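Ribosomal protein s2-related protein (Deinococcus radiodurans, PDB 2JH3) binds a 4Fe-4S iron-sulfur cluster and may act as a sirohydrochlorin ferrochelatase. Local coordinates at residues A[168-180]-A[192-204]. Sequence-based numbering, arbitrary orientation.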
ATOM      1  N   GLY A 168       9.539  37.942 -38.045  1.00 45.19           N
ATOM      2  CA  GLY A 168      10.303  37.563 -39.246  1.00 44.59           C
ATOM      3  C   GLY A 168      11.667  36.972 -39.022  1.00 45.06           C
ATOM      4  O   GLY A 168      12.413  36.736 -39.961  1.00 46.01           O
ATOM      5  N   GLN A 169      12.023  36.648 -37.805  1.00 45.13           N
ATOM      6  CA  GLN A 169      13.339  36.057 -37.599  1.00 44.74           C
ATOM      7  C   GLN A 169      13.519  34.705 -38.325  1.00 43.85           C
ATOM      8  O   GLN A 169      14.670  34.222 -38.520  1.00 44.09           O
ATOM      9  CB  GLN A 169      13.592  35.881 -36.104  1.00 45.58           C
ATOM     10  CG  GLN A 169      15.080  35.799 -35.737  1.00 47.12           C
ATOM     11  CD  GLN A 169      15.327  35.497 -34.235  1.00 48.85           C
ATOM     12  OE1 GLN A 169      14.502  34.854 -33.555  1.00 53.17           O
ATOM     13  NE2 GLN A 169      16.482  35.962 -33.721  1.00 51.94           N
ATOM     14  N   PHE A 170      12.396  34.076 -38.684  1.00 42.48           N
ATOM     15  CA  PHE A 170      12.413  32.717 -39.242  1.00 41.06           C
ATOM     16  C   PHE A 170      11.849  32.763 -40.632  1.00 41.05           C
ATOM     17  O   PHE A 170      11.090  33.668 -40.977  1.00 41.98           O
ATOM     18  CB  PHE A 170      11.600  31.702 -38.362  1.00 38.99           C
ATOM     19  CG  PHE A 170      12.148  31.546 -36.956  1.00 37.24           C
ATOM     20  CD1 PHE A 170      11.647  32.312 -35.918  1.00 34.33           C
ATOM     21  CD2 PHE A 170      13.172  30.650 -36.691  1.00 37.38           C
ATOM     22  CE1 PHE A 170      12.167  32.208 -34.680  1.00 35.23           C
ATOM     23  CE2 PHE A 170      13.711  30.547 -35.423  1.00 39.19           C
ATOM     24  CZ  PHE A 170      13.204  31.350 -34.418  1.00 36.97           C
ATOM     25  N   ALA A 171      12.152  31.712 -41.385  1.00 40.86           N
ATOM     26  CA  ALA A 171      11.688  31.543 -42.778  1.00 40.39           C
ATOM     27  C   ALA A 171      10.198  31.501 -42.886  1.00 39.21           C
ATOM     28  O   ALA A 171       9.629  32.026 -43.819  1.00 39.44           O
ATOM     29  CB  ALA A 171      12.309  30.258 -43.403  1.00 40.18           C
ATOM     30  N   GLY A 172       9.537  30.843 -41.948  1.00 37.17           N
ATOM     31  CA  GLY A 172       8.095  30.938 -41.866  1.00 35.65           C
ATOM     32  C   GLY A 172       7.638  30.313 -40.541  1.00 34.42           C
ATOM     33  O   GLY A 172       8.461  29.801 -39.781  1.00 33.58           O
ATOM     34  N   VAL A 173       6.337  30.363 -40.297  1.00 34.45           N
ATOM     35  CA  VAL A 173       5.745  29.772 -39.068  1.00 34.15           C
ATOM     36  C   VAL A 173       4.462  29.013 -39.344  1.00 33.50           C
ATOM     37  O   VAL A 173       3.486  29.553 -39.874  1.00 33.39           O
ATOM     38  CB  VAL A 173       5.519  30.841 -37.936  1.00 34.73           C
ATOM     39  CG1 VAL A 173       5.153  30.136 -36.622  1.00 34.61           C
ATOM     40  CG2 VAL A 173       6.802  31.683 -37.725  1.00 32.45           C
ATOM     41  N   GLU A 174       4.469  27.736 -38.968  1.00 33.02           N
ATOM     42  CA  GLU A 174       3.272  26.858 -39.090  1.00 33.06           C
ATOM     43  C   GLU A 174       2.966  26.065 -37.782  1.00 30.43           C
ATOM     44  O   GLU A 174       3.889  25.563 -37.132  1.00 31.10           O
ATOM     45  CB  GLU A 174       3.495  25.842 -40.221  1.00 33.88           C
ATOM     46  CG  GLU A 174       3.895  26.474 -41.581  1.00 40.53           C
ATOM     47  CD  GLU A 174       2.825  27.390 -42.146  1.00 47.71           C
ATOM     48  OE1 GLU A 174       1.634  27.232 -41.746  1.00 53.39           O
ATOM     49  OE2 GLU A 174       3.178  28.280 -42.974  1.00 53.18           O
ATOM     50  N   VAL A 175       1.682  25.912 -37.479  1.00 30.31           N
ATOM     51  CA  VAL A 175       1.171  25.029 -36.409  1.00 30.96           C
ATOM     52  C   VAL A 175       0.927  23.629 -36.977  1.00 30.81           C
ATOM     53  O   VAL A 175       0.418  23.506 -38.050  1.00 31.11           O
ATOM     54  CB  VAL A 175      -0.192  25.586 -35.775  1.00 29.56           C
ATOM     55  CG1 VAL A 175      -0.781  24.662 -34.722  1.00 27.78           C
ATOM     56  CG2 VAL A 175      -0.000  27.001 -35.206  1.00 29.91           C
ATOM     57  N   VAL A 176       1.334  22.597 -36.264  1.00 30.87           N
ATOM     58  CA  VAL A 176       1.021  21.212 -36.612  1.00 31.73           C
ATOM     59  C   VAL A 176       0.506  20.488 -35.348  1.00 32.56           C
ATOM     60  O   VAL A 176       0.797  20.918 -34.241  1.00 31.45           O
ATOM     61  CB  VAL A 176       2.244  20.459 -37.204  1.00 30.29           C
ATOM     62  CG1 VAL A 176       2.629  21.058 -38.512  1.00 32.16           C
ATOM     63  CG2 VAL A 176       3.383  20.520 -36.312  1.00 30.39           C
ATOM     64  N   LEU A 177      -0.192  19.364 -35.531  1.00 34.26           N
ATOM     65  CA  LEU A 177      -0.906  18.709 -34.454  1.00 35.93           C
ATOM     66  C   LEU A 177      -0.303  17.383 -34.049  1.00 37.15           C
ATOM     67  O   LEU A 177       0.104  16.571 -34.908  1.00 35.58           O
ATOM     68  CB  LEU A 177      -2.340  18.426 -34.878  1.00 36.71           C
ATOM     69  CG  LEU A 177      -3.310  19.557 -35.126  1.00 38.16           C
ATOM     70  CD1 LEU A 177      -4.682  18.952 -35.055  1.00 40.08           C
ATOM     71  CD2 LEU A 177      -3.173  20.690 -34.091  1.00 40.45           C
ATOM     72  N   GLU A 178      -0.315  17.136 -32.739  1.00 38.42           N
ATOM     73  CA  GLU A 178      -0.006  15.818 -32.212  1.00 40.81           C
ATOM     74  C   GLU A 178      -0.901  14.764 -32.898  1.00 42.09           C
ATOM     75  O   GLU A 178      -2.027  15.059 -33.308  1.00 40.08           O
ATOM     76  CB  GLU A 178      -0.231  15.793 -30.711  1.00 40.83           C
ATOM     77  CG  GLU A 178       0.978  16.205 -29.894  1.00 43.48           C
ATOM     78  CD  GLU A 178       0.810  15.929 -28.395  1.00 42.94           C
ATOM     79  OE1 GLU A 178      -0.319  16.088 -27.871  1.00 48.75           O
ATOM     80  OE2 GLU A 178       1.803  15.551 -27.742  1.00 44.63           O
ATOM     81  N   SER A 179      -0.405  13.543 -33.066  1.00 44.30           N
ATOM     82  CA  SER A 179      -1.247  12.512 -33.677  1.00 46.96           C
ATOM     83  C   SER A 179      -2.508  12.159 -32.814  1.00 48.63           C
ATOM     84  O   SER A 179      -2.414  12.044 -31.575  1.00 48.67           O
ATOM     85  CB  SER A 179      -0.405  11.271 -33.942  1.00 47.27           C
ATOM     86  OG  SER A 179       0.197  10.848 -32.726  1.00 51.40           O
ATOM     87  N   ARG A 180      -3.672  12.011 -33.464  1.00 50.64           N
ATOM     88  CA  ARG A 180      -4.897  11.487 -32.795  1.00 51.76           C
ATOM     89  C   ARG A 180      -4.667  10.086 -32.158  1.00 53.24           C
ATOM     90  O   ARG A 180      -3.669   9.387 -32.457  1.00 53.76           O
ATOM     91  CB  ARG A 180      -6.082  11.446 -33.772  0.50 51.85           C
ATOM     92  N   ALA A 192      -5.204  22.653 -39.212  1.00 51.11           N
ATOM     93  CA  ALA A 192      -3.719  22.594 -39.251  1.00 50.40           C
ATOM     94  C   ALA A 192      -3.342  21.135 -39.450  1.00 48.68           C
ATOM     95  O   ALA A 192      -4.099  20.235 -39.105  1.00 49.71           O
ATOM     96  CB  ALA A 192      -3.086  23.088 -37.959  1.00 49.98           C
ATOM     97  N   VAL A 193      -2.148  20.896 -39.956  1.00 46.29           N
ATOM     98  CA  VAL A 193      -1.890  19.618 -40.560  1.00 43.88           C
ATOM     99  C   VAL A 193      -1.312  18.793 -39.448  1.00 41.45           C
ATOM    100  O   VAL A 193      -0.759  19.341 -38.511  1.00 39.61           O
ATOM    101  CB  VAL A 193      -0.999  19.790 -41.784  1.00 44.05           C
ATOM    102  CG1 VAL A 193      -1.452  21.060 -42.544  1.00 44.21           C
ATOM    103  CG2 VAL A 193       0.424  19.904 -41.426  1.00 43.96           C
ATOM    104  N   PRO A 194      -1.507  17.471 -39.505  1.00 38.63           N
ATOM    105  CA  PRO A 194      -0.851  16.681 -38.457  1.00 36.60           C
ATOM    106  C   PRO A 194       0.639  16.808 -38.625  1.00 35.02           C
ATOM    107  O   PRO A 194       1.127  17.185 -39.694  1.00 34.34           O
ATOM    108  CB  PRO A 194      -1.307  15.248 -38.739  1.00 37.40           C
ATOM    109  CG  PRO A 194      -2.484  15.388 -39.692  1.00 37.93           C
ATOM    110  CD  PRO A 194      -2.250  16.641 -40.462  1.00 38.74           C
ATOM    111  N   LEU A 195       1.350  16.560 -37.544  1.00 34.17           N
ATOM    112  CA  LEU A 195       2.810  16.506 -37.583  1.00 33.48           C
ATOM    113  C   LEU A 195       3.352  15.471 -38.588  1.00 32.12           C
ATOM    114  O   LEU A 195       4.430  15.657 -39.133  1.00 32.19           O
ATOM    115  CB  LEU A 195       3.300  16.167 -36.170  1.00 32.33           C
ATOM    116  CG  LEU A 195       4.782  15.967 -35.958  1.00 32.39           C
ATOM    117  CD1 LEU A 195       5.568  17.195 -36.279  1.00 31.68           C
ATOM    118  CD2 LEU A 195       5.079  15.519 -34.521  1.00 33.56           C
ATOM    119  N   SER A 196       2.613  14.375 -38.799  1.00 32.33           N
ATOM    120  CA  SER A 196       2.975  13.334 -39.772  1.00 31.37           C
ATOM    121  C   SER A 196       2.944  13.855 -41.231  1.00 31.87           C
ATOM    122  O   SER A 196       3.449  13.221 -42.123  1.00 31.17           O
ATOM    123  CB  SER A 196       2.093  12.108 -39.569  1.00 32.23           C
ATOM    124  OG  SER A 196       0.786  12.410 -39.959  1.00 32.63           O
ATOM    125  N   GLU A 197       2.431  15.069 -41.442  1.00 30.94           N
ATOM    126  CA  GLU A 197       2.438  15.724 -42.711  1.00 30.69           C
ATOM    127  C   GLU A 197       3.293  17.017 -42.699  1.00 30.57           C
ATOM    128  O   GLU A 197       3.153  17.887 -43.567  1.00 32.10           O
ATOM    129  CB  GLU A 197       0.992  16.090 -43.038  1.00 31.11           C
ATOM    130  CG  GLU A 197       0.032  14.913 -43.176  1.00 32.62           C
ATOM    131  CD  GLU A 197       0.250  14.158 -44.481  1.00 37.85           C
ATOM    132  OE1 GLU A 197       0.082  12.912 -44.492  1.00 39.78           O
ATOM    133  OE2 GLU A 197       0.603  14.819 -45.489  1.00 42.66           O
ATOM    134  N   TRP A 198       4.196  17.167 -41.751  1.00 30.65           N
ATOM    135  CA  TRP A 198       4.861  18.485 -41.561  1.00 31.04           C
ATOM    136  C   TRP A 198       5.612  19.057 -42.777  1.00 31.30           C
ATOM    137  O   TRP A 198       5.605  20.263 -42.970  1.00 32.79           O
ATOM    138  CB  TRP A 198       5.797  18.494 -40.321  1.00 28.96           C
ATOM    139  CG  TRP A 198       7.075  17.707 -40.420  1.00 28.12           C
ATOM    140  CD1 TRP A 198       7.309  16.457 -39.909  1.00 27.86           C
ATOM    141  CD2 TRP A 198       8.317  18.134 -40.997  1.00 27.34           C
ATOM    142  NE1 TRP A 198       8.596  16.051 -40.178  1.00 26.37           N
ATOM    143  CE2 TRP A 198       9.241  17.063 -40.847  1.00 26.50           C
ATOM    144  CE3 TRP A 198       8.715  19.267 -41.716  1.00 27.61           C
ATOM    145  CZ2 TRP A 198      10.550  17.109 -41.371  1.00 27.17           C
ATOM    146  CZ3 TRP A 198      10.000  19.313 -42.223  1.00 26.16           C
ATOM    147  CH2 TRP A 198      10.904  18.237 -42.064  1.00 26.24           C
ATOM    148  N   PRO A 199       6.313  18.220 -43.566  1.00 33.22           N
ATOM    149  CA  PRO A 199       7.018  18.802 -44.716  1.00 34.66           C
ATOM    150  C   PRO A 199       6.078  19.484 -45.770  1.00 36.31           C
ATOM    151  O   PRO A 199       6.545  20.326 -46.535  1.00 36.71           O
ATOM    152  CB  PRO A 199       7.788  17.599 -45.281  1.00 34.76           C
ATOM    153  CG  PRO A 199       7.817  16.575 -44.146  1.00 33.79           C
ATOM    154  CD  PRO A 199       6.536  16.763 -43.483  1.00 32.97           C
ATOM    155  N   SER A 200       4.780  19.155 -45.770  1.00 38.25           N
ATOM    156  CA  SER A 200       3.781  19.851 -46.591  1.00 39.74           C
ATOM    157  C   SER A 200       3.640  21.344 -46.250  1.00 41.87           C
ATOM    158  O   SER A 200       3.010  22.110 -47.016  1.00 41.52           O
ATOM    159  CB  SER A 200       2.411  19.211 -46.420  1.00 40.30           C
ATOM    160  OG  SER A 200       1.805  19.526 -45.175  1.00 40.74           O
ATOM    161  N   ARG A 201       4.220  21.762 -45.118  1.00 42.88           N
ATOM    162  CA  ARG A 201       4.108  23.141 -44.652  1.00 43.48           C
ATOM    163  C   ARG A 201       5.459  23.836 -44.565  1.00 43.63           C
ATOM    164  O   ARG A 201       5.589  24.859 -43.929  1.00 43.76           O
ATOM    165  CB  ARG A 201       3.388  23.170 -43.290  1.00 45.05           C
ATOM    166  CG  ARG A 201       1.859  23.038 -43.373  1.00 47.81           C
ATOM    167  CD  ARG A 201       1.224  24.235 -44.188  1.00 52.02           C
ATOM    168  NE  ARG A 201      -0.233  24.173 -44.099  1.00 52.24           N
ATOM    169  CZ  ARG A 201      -0.989  23.377 -44.850  1.00 54.39           C
ATOM    170  NH1 ARG A 201      -0.409  22.606 -45.766  1.00 55.51           N
ATOM    171  NH2 ARG A 201      -2.319  23.328 -44.679  1.00 53.54           N
ATOM    172  N   VAL A 202       6.480  23.297 -45.191  1.00 43.71           N
ATOM    173  CA  VAL A 202       7.809  23.881 -45.063  1.00 44.49           C
ATOM    174  C   VAL A 202       8.356  24.066 -46.452  1.00 45.74           C
ATOM    175  O   VAL A 202       8.409  23.098 -47.228  1.00 45.03           O
ATOM    176  CB  VAL A 202       8.767  22.979 -44.258  1.00 43.57           C
ATOM    177  CG1 VAL A 202      10.227  23.447 -44.352  1.00 43.27           C
ATOM    178  CG2 VAL A 202       8.341  22.922 -42.821  1.00 43.61           C
ATOM    179  N   GLU A 203       8.757  25.306 -46.739  1.00 47.41           N
ATOM    180  CA  GLU A 203       9.346  25.679 -48.020  1.00 48.28           C
ATOM    181  C   GLU A 203      10.804  26.118 -47.893  1.00 48.52           C
ATOM    182  O   GLU A 203      11.478  26.297 -48.906  1.00 50.41           O
ATOM    183  CB  GLU A 203       8.499  26.761 -48.664  1.00 48.88           C
ATOM    184  CG  GLU A 203       7.166  26.206 -49.188  1.00 51.15           C
ATOM    185  CD  GLU A 203       6.014  27.207 -49.100  1.00 52.63           C
ATOM    186  OE1 GLU A 203       6.237  28.407 -49.418  1.00 60.46           O
ATOM    187  OE2 GLU A 203       4.880  26.794 -48.725  1.00 57.56           O
ATOM    188  N   ALA A 204      11.302  26.273 -46.672  1.00 47.46           N
ATOM    189  CA  ALA A 204      12.723  26.485 -46.439  1.00 46.83           C
ATOM    190  C   ALA A 204      13.497  25.168 -46.503  1.00 46.58           C
ATOM    191  O   ALA A 204      12.915  24.075 -46.506  1.00 48.48           O
ATOM    192  CB  ALA A 204      12.941  27.149 -45.057  1.00 46.94           C
TER
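The Arg-201 guanidinium and the Glu-174 carboxylate stand nearly perpendicular (87°), OE1 lying near the guanidinium plane, off its edge; Val-193 CG1 covers one guanidinium face, 3.2 Å above its centre. The Trp-198 ring carries Pro-199 CG over one face, with Leu-195 O and Val-202 CG2 at its edge. Glu-174 OE1 stays 4.3 Å from Arg-201 NE, beyond a salt bridge. Closer contact falls to Glu-174 CG, which chi1 (-53°, anti to the carbonyl carbon) sets against Arg-201 O (3.3 Å) and CB (3.8 Å); the bend at chi2 swings OE1 beside Arg-201 CD. With an alanine at Glu-174, the Arg-201 methylenes would probably lose their cover on this side and the guanidinium its nearby opposite charge. Val-176 reaches the short strand 193-194 and the 3-10 segment after it, CG1 lying 3.8 Å from Val-193 CG2 and CG2 meeting Leu-195 CD1. Leu-177 clamps this edge strand in parallel: its N donates to Val-193 O (3.0 Å), its O accepts from Leu-195 N (2.9 Å, 165° at the hydrogen). In the parallel sheet of the second CbiX domain, two backbone bonds and apolar contacts thus hold the outer strand, the charges adding at most weak attraction; Val-193 N, buried without a partner, fits a weakly bonded edge.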